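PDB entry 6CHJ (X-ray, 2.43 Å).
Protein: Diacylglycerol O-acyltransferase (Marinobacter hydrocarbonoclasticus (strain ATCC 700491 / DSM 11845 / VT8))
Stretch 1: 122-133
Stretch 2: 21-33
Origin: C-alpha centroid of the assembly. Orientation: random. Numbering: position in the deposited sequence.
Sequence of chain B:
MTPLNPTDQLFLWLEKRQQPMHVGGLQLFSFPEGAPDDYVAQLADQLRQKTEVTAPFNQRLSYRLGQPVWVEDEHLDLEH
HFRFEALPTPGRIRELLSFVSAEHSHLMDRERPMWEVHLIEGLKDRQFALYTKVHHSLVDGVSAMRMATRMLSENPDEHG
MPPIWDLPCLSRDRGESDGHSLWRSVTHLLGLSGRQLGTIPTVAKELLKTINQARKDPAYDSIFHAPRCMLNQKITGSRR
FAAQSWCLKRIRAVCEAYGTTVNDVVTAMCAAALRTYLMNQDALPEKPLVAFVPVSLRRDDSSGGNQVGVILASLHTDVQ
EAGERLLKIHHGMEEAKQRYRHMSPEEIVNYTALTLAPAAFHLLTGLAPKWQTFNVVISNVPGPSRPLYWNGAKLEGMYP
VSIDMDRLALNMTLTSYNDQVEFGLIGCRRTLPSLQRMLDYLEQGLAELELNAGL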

ATOM      1  N   GLY B 122     -12.781 -14.799  -6.381  1.00 53.55           N
ATOM      2  CA  GLY B 122     -14.037 -14.329  -5.828  1.00 51.76           C
ATOM      3  C   GLY B 122     -14.908 -13.521  -6.766  1.00 52.02           C
ATOM      4  O   GLY B 122     -15.877 -12.908  -6.308  1.00 55.27           O
ATOM      5  N   LEU B 123     -14.602 -13.475  -8.055  1.00 53.05           N
ATOM      6  CA  LEU B 123     -15.497 -12.785  -8.973  1.00 61.72           C
ATOM      7  C   LEU B 123     -16.697 -13.678  -9.277  1.00 64.89           C
ATOM      8  O   LEU B 123     -16.601 -14.906  -9.242  1.00 67.44           O
ATOM      9  CB  LEU B 123     -14.757 -12.387 -10.248  1.00 61.14           C
ATOM     10  CG  LEU B 123     -13.917 -11.105 -10.095  1.00 62.72           C
ATOM     11  CD1 LEU B 123     -12.549 -11.353  -9.416  1.00 56.99           C
ATOM     12  CD2 LEU B 123     -13.744 -10.407 -11.426  1.00 54.73           C
ATOM     13  N   LYS B 124     -17.840 -13.048  -9.553  1.00 72.13           N
ATOM     14  CA  LYS B 124     -19.122 -13.745  -9.591  1.00 71.00           C
ATOM     15  C   LYS B 124     -19.176 -14.918 -10.563  1.00 75.61           C
ATOM     16  O   LYS B 124     -19.093 -16.075 -10.137  1.00 84.03           O
ATOM     17  CB  LYS B 124     -20.256 -12.761  -9.902  1.00 71.54           C
ATOM     18  CG  LYS B 124     -21.195 -12.618  -8.717  1.00 74.38           C
ATOM     19  CD  LYS B 124     -22.312 -11.603  -8.911  1.00 80.75           C
ATOM     20  CE  LYS B 124     -23.294 -11.673  -7.715  1.00 88.85           C
ATOM     21  NZ  LYS B 124     -24.048 -10.395  -7.446  1.00 79.09           N
ATOM     22  N   ASP B 125     -19.346 -14.664 -11.854  1.00 77.51           N
ATOM     23  CA  ASP B 125     -19.797 -15.725 -12.764  1.00 71.60           C
ATOM     24  C   ASP B 125     -18.615 -16.326 -13.531  1.00 69.98           C
ATOM     25  O   ASP B 125     -18.497 -16.228 -14.752  1.00 68.38           O
ATOM     26  CB  ASP B 125     -20.878 -15.191 -13.706  1.00 72.90           C
ATOM     27  CG  ASP B 125     -22.176 -14.829 -12.978  1.00 77.12           C
ATOM     28  OD1 ASP B 125     -22.519 -13.627 -12.914  1.00 74.94           O
ATOM     29  OD2 ASP B 125     -22.865 -15.749 -12.483  1.00 85.31           O
ATOM     30  N   ARG B 126     -17.726 -16.964 -12.772  1.00 63.85           N
ATOM     31  CA  ARG B 126     -16.627 -17.760 -13.326  1.00 65.79           C
ATOM     32  C   ARG B 126     -15.645 -16.882 -14.108  1.00 65.24           C
ATOM     33  O   ARG B 126     -15.228 -17.194 -15.230  1.00 62.02           O
ATOM     34  CB  ARG B 126     -17.163 -18.925 -14.178  1.00 70.37           C
ATOM     35  CG  ARG B 126     -17.974 -19.973 -13.372  1.00 60.19           C
ATOM     36  CD  ARG B 126     -18.486 -21.181 -14.205  1.00 61.54           C
ATOM     37  NE  ARG B 126     -17.434 -21.797 -15.008  1.00 56.47           N
ATOM     38  CZ  ARG B 126     -16.700 -22.832 -14.611  1.00 66.00           C
ATOM     39  NH1 ARG B 126     -16.893 -23.359 -13.400  1.00 64.04           N
ATOM     40  NH2 ARG B 126     -15.752 -23.322 -15.412  1.00 61.79           N
ATOM     41  N   GLN B 127     -15.259 -15.772 -13.484  1.00 68.55           N
ATOM     42  CA  GLN B 127     -14.189 -14.927 -13.978  1.00 61.14           C
ATOM     43  C   GLN B 127     -13.137 -14.760 -12.891  1.00 62.53           C
ATOM     44  O   GLN B 127     -13.410 -14.958 -11.706  1.00 66.04           O
ATOM     45  CB  GLN B 127     -14.724 -13.559 -14.413  1.00 61.37           C
ATOM     46  CG  GLN B 127     -15.941 -13.645 -15.310  1.00 64.49           C
ATOM     47  CD  GLN B 127     -16.049 -12.471 -16.274  1.00 69.09           C
ATOM     48  OE1 GLN B 127     -15.404 -12.453 -17.328  1.00 69.54           O
ATOM     49  NE2 GLN B 127     -16.876 -11.491 -15.924  1.00 62.05           N
ATOM     50  N   PHE B 128     -11.928 -14.394 -13.314  1.00 62.92           N
ATOM     51  CA  PHE B 128     -10.879 -13.951 -12.414  1.00 61.06           C
ATOM     52  C   PHE B 128     -10.184 -12.731 -13.025  1.00 60.56           C
ATOM     53  O   PHE B 128     -10.457 -12.348 -14.168  1.00 55.51           O
ATOM     54  CB  PHE B 128      -9.898 -15.088 -12.115  1.00 59.41           C
ATOM     55  CG  PHE B 128      -9.080 -15.523 -13.290  1.00 50.37           C
ATOM     56  CD1 PHE B 128      -7.760 -15.118 -13.410  1.00 51.21           C
ATOM     57  CD2 PHE B 128      -9.610 -16.374 -14.241  1.00 57.29           C
ATOM     58  CE1 PHE B 128      -6.986 -15.510 -14.477  1.00 46.55           C
ATOM     59  CE2 PHE B 128      -8.842 -16.786 -15.316  1.00 57.66           C
ATOM     60  CZ  PHE B 128      -7.521 -16.353 -15.429  1.00 55.29           C
ATOM     61  N   ALA B 129      -9.274 -12.118 -12.252  1.00 52.75           N
ATOM     62  CA  ALA B 129      -8.635 -10.874 -12.673  1.00 58.67           C
ATOM     63  C   ALA B 129      -7.139 -10.897 -12.383  1.00 53.83           C
ATOM     64  O   ALA B 129      -6.675 -11.532 -11.434  1.00 60.47           O
ATOM     65  CB  ALA B 129      -9.258  -9.645 -11.988  1.00 54.42           C
ATOM     66  N   LEU B 130      -6.383 -10.187 -13.212  1.00 48.51           N
ATOM     67  CA  LEU B 130      -4.987  -9.891 -12.925  1.00 54.13           C
ATOM     68  C   LEU B 130      -4.862  -8.384 -12.778  1.00 50.34           C
ATOM     69  O   LEU B 130      -5.201  -7.641 -13.708  1.00 42.07           O
ATOM     70  CB  LEU B 130      -4.043 -10.386 -14.021  1.00 47.14           C
ATOM     71  CG  LEU B 130      -3.532 -11.818 -14.041  1.00 60.48           C
ATOM     72  CD1 LEU B 130      -2.286 -11.859 -14.907  1.00 58.96           C
ATOM     73  CD2 LEU B 130      -3.274 -12.401 -12.627  1.00 55.35           C
ATOM     74  N   TYR B 131      -4.373  -7.937 -11.621  1.00 49.36           N
ATOM     75  CA  TYR B 131      -3.956  -6.554 -11.444  1.00 44.62           C
ATOM     76  C   TYR B 131      -2.445  -6.519 -11.337  1.00 46.12           C
ATOM     77  O   TYR B 131      -1.882  -7.030 -10.361  1.00 53.49           O
ATOM     78  CB  TYR B 131      -4.591  -5.892 -10.226  1.00 41.40           C
ATOM     79  CG  TYR B 131      -3.912  -4.559  -9.930  1.00 44.24           C
ATOM     80  CD1 TYR B 131      -4.137  -3.432 -10.743  1.00 46.60           C
ATOM     81  CD2 TYR B 131      -3.002  -4.452  -8.887  1.00 49.51           C
ATOM     82  CE1 TYR B 131      -3.494  -2.231 -10.495  1.00 50.09           C
ATOM     83  CE2 TYR B 131      -2.340  -3.264  -8.631  1.00 57.95           C
ATOM     84  CZ  TYR B 131      -2.589  -2.154  -9.428  1.00 49.10           C
ATOM     85  OH  TYR B 131      -1.924  -1.006  -9.116  1.00 45.24           O
ATOM     86  N   THR B 132      -1.802  -5.873 -12.307  1.00 44.70           N
ATOM     87  CA  THR B 132      -0.353  -5.773 -12.399  1.00 48.86           C
ATOM     88  C   THR B 132       0.084  -4.338 -12.149  1.00 49.43           C
ATOM     89  O   THR B 132      -0.520  -3.405 -12.671  1.00 50.63           O
ATOM     90  CB  THR B 132       0.128  -6.232 -13.777  1.00 47.22           C
ATOM     91  OG1 THR B 132      -0.372  -7.550 -14.025  1.00 54.42           O
ATOM     92  CG2 THR B 132       1.642  -6.251 -13.862  1.00 50.23           C
ATOM     93  N   LYS B 133       1.144  -4.166 -11.362  1.00 53.73           N
ATOM     94  CA  LYS B 133       1.636  -2.851 -10.956  1.00 48.13           C
ATOM     95  C   LYS B 133       3.126  -2.819 -11.243  1.00 50.00           C
ATOM     96  O   LYS B 133       3.869  -3.651 -10.711  1.00 56.15           O
ATOM     97  CB  LYS B 133       1.366  -2.614  -9.457  1.00 50.47           C
ATOM     98  CG  LYS B 133       1.847  -1.285  -8.894  1.00 51.77           C
ATOM     99  CD  LYS B 133       1.977  -1.274  -7.370  1.00 48.23           C
ATOM    100  CE  LYS B 133       0.719  -1.751  -6.647  1.00 50.16           C
ATOM    101  NZ  LYS B 133       0.445  -0.853  -5.474  1.00 43.64           N
TER
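Stretch 2 (21-33) MHVGGLQLFSFPE

What holds stretch 2 against stretch 1? A ladder of backbone hydrogen bonds does. Three residue pairs bond twice: Gly-25 N to Thr-132 O at 2.9 Å and Thr-132 N to Gly-25 O at 3.0 Å; Gln-27 N to Leu-130 O and Leu-130 N to Gln-27 O, both 2.8 Å; Phe-29 N to Phe-128 O at 2.9 Å and Phe-128 N to Phe-29 O at 3.1 Å. A seventh bond, Phe-31 N to Arg-126 O at 2.7 Å, carries the ladder just past the end of strand 22-30.

How do the two backbones run? Both are extended, and strand 22-30 lies antiparallel beside strand 127-133, their directions 155° apart and their axes approaching to 4.7 Å. Alternating with the bonded pairs are Gln-127 opposite Ser-30, Ala-129 opposite Leu-28 and Tyr-131 opposite Leu-26, with CA to CA distances of 4.2, 4.5 and 4.7 Å; Lys-133 faces Gly-24 just beyond the last bonded pair, CA to CA 4.3 Å.

What packs on the face carrying Phe-128, Leu-130 and Thr-132? The rings of Phe-128 and Phe-29 are nearly parallel but slid apart, with centroids 4.9 Å apart, so Phe-29 CB rather than its ring lies over the Phe-128 face, 3.8 Å from the centroid. Leu-130 CG meets the edge of the Phe-29 ring at CE2, 4.0 Å away. Beyond them, a water hydrogen-bonds to Thr-132 OG1 at 2.9 Å and Gly-25 O at 3.1 Å.

What fills the opposite face and the ends? Ala-129 CB lies 4.1 Å from Leu-26 CD1, and Leu-123 CD2 reaches Leu-28 CD1 at 3.7 Å. At one end, Lys-133 CD sits over the His-22 ring, 3.9 Å from its centroid; at the other, Arg-126 CB covers the Phe-31 ring at 3.9 Å from the centroid, while Phe-31 CD2 lies over the guanidinium, 3.4 Å from Arg-126 CZ.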

ATOM      1  N   MET B  21       4.358   6.852  -8.502  1.00 48.47           N
ATOM      2  CA  MET B  21       4.774   6.953  -9.889  1.00 50.88           C
ATOM      3  C   MET B  21       4.877   5.564 -10.515  1.00 46.00           C
ATOM      4  O   MET B  21       5.802   5.257 -11.267  1.00 51.04           O
ATOM      5  CB  MET B  21       6.085   7.749  -9.985  1.00 50.43           C
ATOM      6  CG  MET B  21       5.930   9.239  -9.590  1.00 51.04           C
ATOM      7  SD  MET B  21       4.727  10.209 -10.582  1.00 55.29           S
ATOM      8  CE  MET B  21       5.288   9.818 -12.195  1.00 54.14           C
ATOM      9  N   HIS B  22       3.935   4.699 -10.174  1.00 49.31           N
ATOM     10  CA  HIS B  22       3.820   3.394 -10.803  1.00 47.18           C
ATOM     11  C   HIS B  22       2.604   3.383 -11.727  1.00 44.75           C
ATOM     12  O   HIS B  22       1.610   4.065 -11.477  1.00 45.99           O
ATOM     13  CB  HIS B  22       3.707   2.280  -9.757  1.00 46.51           C
ATOM     14  CG  HIS B  22       2.542   2.423  -8.819  1.00 47.18           C
ATOM     15  ND1 HIS B  22       2.666   2.938  -7.545  1.00 41.56           N
ATOM     16  CD2 HIS B  22       1.234   2.100  -8.966  1.00 42.70           C
ATOM     17  CE1 HIS B  22       1.486   2.944  -6.955  1.00 40.43           C
ATOM     18  NE2 HIS B  22       0.597   2.448  -7.798  1.00 41.02           N
ATOM     19  N   VAL B  23       2.687   2.614 -12.801  1.00 45.70           N
ATOM     20  CA  VAL B  23       1.533   2.353 -13.635  1.00 46.59           C
ATOM     21  C   VAL B  23       0.992   0.973 -13.292  1.00 45.62           C
ATOM     22  O   VAL B  23       1.607   0.204 -12.556  1.00 45.72           O
ATOM     23  CB  VAL B  23       1.863   2.455 -15.135  1.00 49.93           C
ATOM     24  CG1 VAL B  23       2.572   3.782 -15.439  1.00 50.84           C
ATOM     25  CG2 VAL B  23       2.717   1.241 -15.550  1.00 49.11           C
ATOM     26  N   GLY B  24      -0.171   0.650 -13.850  1.00 46.33           N
ATOM     27  CA  GLY B  24      -0.854  -0.597 -13.580  1.00 45.63           C
ATOM     28  C   GLY B  24      -1.740  -0.981 -14.743  1.00 53.04           C
ATOM     29  O   GLY B  24      -2.010  -0.182 -15.642  1.00 51.69           O
ATOM     30  N   GLY B  25      -2.189  -2.231 -14.714  1.00 46.91           N
ATOM     31  CA  GLY B  25      -3.144  -2.718 -15.688  1.00 46.69           C
ATOM     32  C   GLY B  25      -4.056  -3.761 -15.081  1.00 47.95           C
ATOM     33  O   GLY B  25      -3.628  -4.589 -14.264  1.00 43.79           O
ATOM     34  N   LEU B  26      -5.323  -3.718 -15.467  1.00 43.57           N
ATOM     35  CA  LEU B  26      -6.345  -4.615 -14.952  1.00 45.34           C
ATOM     36  C   LEU B  26      -6.866  -5.484 -16.090  1.00 52.65           C
ATOM     37  O   LEU B  26      -7.571  -4.993 -16.982  1.00 52.82           O
ATOM     38  CB  LEU B  26      -7.484  -3.834 -14.308  1.00 45.69           C
ATOM     39  CG  LEU B  26      -8.620  -4.769 -13.906  1.00 47.27           C
ATOM     40  CD1 LEU B  26      -8.158  -5.804 -12.841  1.00 41.94           C
ATOM     41  CD2 LEU B  26      -9.805  -3.955 -13.432  1.00 43.18           C
ATOM     42  N   GLN B  27      -6.552  -6.776 -16.029  1.00 53.52           N
ATOM     43  CA  GLN B  27      -6.983  -7.766 -17.008  1.00 50.49           C
ATOM     44  C   GLN B  27      -8.070  -8.642 -16.407  1.00 53.88           C
ATOM     45  O   GLN B  27      -7.907  -9.180 -15.309  1.00 55.41           O
ATOM     46  CB  GLN B  27      -5.809  -8.636 -17.445  1.00 47.89           C
ATOM     47  CG  GLN B  27      -4.866  -7.926 -18.382  1.00 48.24           C
ATOM     48  CD  GLN B  27      -3.636  -8.732 -18.605  1.00 52.61           C
ATOM     49  OE1 GLN B  27      -3.264  -9.537 -17.748  1.00 52.37           O
ATOM     50  NE2 GLN B  27      -2.998  -8.554 -19.758  1.00 54.78           N
ATOM     51  N   LEU B  28      -9.169  -8.790 -17.125  1.00 55.91           N
ATOM     52  CA  LEU B  28     -10.299  -9.591 -16.691  1.00 53.49           C
ATOM     53  C   LEU B  28     -10.425 -10.799 -17.607  1.00 57.78           C
ATOM     54  O   LEU B  28     -10.419 -10.649 -18.833  1.00 59.82           O
ATOM     55  CB  LEU B  28     -11.565  -8.748 -16.723  1.00 57.33           C
ATOM     56  CG  LEU B  28     -12.888  -9.443 -16.470  1.00 65.11           C
ATOM     57  CD1 LEU B  28     -13.051  -9.721 -14.970  1.00 60.62           C
ATOM     58  CD2 LEU B  28     -14.001  -8.556 -17.014  1.00 57.24           C
ATOM     59  N   PHE B  29     -10.501 -11.998 -17.022  1.00 57.39           N
ATOM     60  CA  PHE B  29     -10.605 -13.230 -17.788  1.00 54.97           C
ATOM     61  C   PHE B  29     -11.859 -13.999 -17.406  1.00 58.36           C
ATOM     62  O   PHE B  29     -12.459 -13.781 -16.352  1.00 58.02           O
ATOM     63  CB  PHE B  29      -9.425 -14.173 -17.581  1.00 53.16           C
ATOM     64  CG  PHE B  29      -8.088 -13.574 -17.851  1.00 53.11           C
ATOM     65  CD1 PHE B  29      -7.496 -13.704 -19.095  1.00 53.84           C
ATOM     66  CD2 PHE B  29      -7.381 -12.954 -16.837  1.00 50.29           C
ATOM     67  CE1 PHE B  29      -6.221 -13.183 -19.347  1.00 51.01           C
ATOM     68  CE2 PHE B  29      -6.126 -12.430 -17.077  1.00 53.89           C
ATOM     69  CZ  PHE B  29      -5.544 -12.542 -18.344  1.00 55.10           C
ATOM     70  N   SER B  30     -12.241 -14.919 -18.281  1.00 60.72           N
ATOM     71  CA  SER B  30     -13.253 -15.907 -17.956  1.00 61.86           C
ATOM     72  C   SER B  30     -12.570 -17.229 -17.629  1.00 58.37           C
ATOM     73  O   SER B  30     -11.441 -17.487 -18.074  1.00 56.88           O
ATOM     74  CB  SER B  30     -14.244 -16.075 -19.108  1.00 65.45           C
ATOM     75  OG  SER B  30     -15.236 -15.070 -19.045  1.00 66.00           O
ATOM     76  N   PHE B  31     -13.236 -18.041 -16.808  1.00 53.57           N
ATOM     77  CA  PHE B  31     -12.764 -19.404 -16.595  1.00 65.58           C
ATOM     78  C   PHE B  31     -12.601 -20.095 -17.948  1.00 63.69           C
ATOM     79  O   PHE B  31     -13.504 -20.001 -18.794  1.00 71.54           O
ATOM     80  CB  PHE B  31     -13.743 -20.219 -15.745  1.00 66.05           C
ATOM     81  CG  PHE B  31     -13.638 -19.992 -14.258  1.00 68.73           C
ATOM     82  CD1 PHE B  31     -13.046 -18.839 -13.742  1.00 64.16           C
ATOM     83  CD2 PHE B  31     -14.169 -20.931 -13.367  1.00 62.49           C
ATOM     84  CE1 PHE B  31     -12.985 -18.625 -12.370  1.00 63.58           C
ATOM     85  CE2 PHE B  31     -14.106 -20.723 -11.993  1.00 64.00           C
ATOM     86  CZ  PHE B  31     -13.506 -19.569 -11.496  1.00 66.46           C
ATOM     87  N   PRO B  32     -11.491 -20.792 -18.194  1.00 66.00           N
ATOM     88  CA  PRO B  32     -11.399 -21.580 -19.432  1.00 74.26           C
ATOM     89  C   PRO B  32     -12.506 -22.626 -19.443  1.00 72.33           C
ATOM     90  O   PRO B  32     -12.933 -23.112 -18.391  1.00 69.98           O
ATOM     91  CB  PRO B  32     -10.005 -22.222 -19.365  1.00 72.29           C
ATOM     92  CG  PRO B  32      -9.280 -21.516 -18.222  1.00 69.82           C
ATOM     93  CD  PRO B  32     -10.365 -21.052 -17.282  1.00 64.17           C
ATOM     94  N   GLU B  33     -13.005 -22.937 -20.640  1.00 71.66           N
ATOM     95  CA  GLU B  33     -14.148 -23.837 -20.736  1.00 71.54           C
ATOM     96  C   GLU B  33     -13.841 -25.174 -20.073  1.00 70.19           C
ATOM     97  O   GLU B  33     -12.785 -25.780 -20.308  1.00 63.62           O
ATOM     98  CB  GLU B  33     -14.563 -24.048 -22.196  1.00 77.05           C
ATOM     99  CG  GLU B  33     -15.862 -24.872 -22.390  1.00 82.68           C
ATOM    100  CD  GLU B  33     -16.999 -24.508 -21.416  1.00 86.16           C
ATOM    101  OE1 GLU B  33     -17.979 -23.861 -21.851  1.00 91.37           O
ATOM    102  OE2 GLU B  33     -16.935 -24.895 -20.225  1.00 87.23           O
TER
HETATM  103  O   HOH W   1      -3.059  -7.541 -15.146  1.00 40.44           O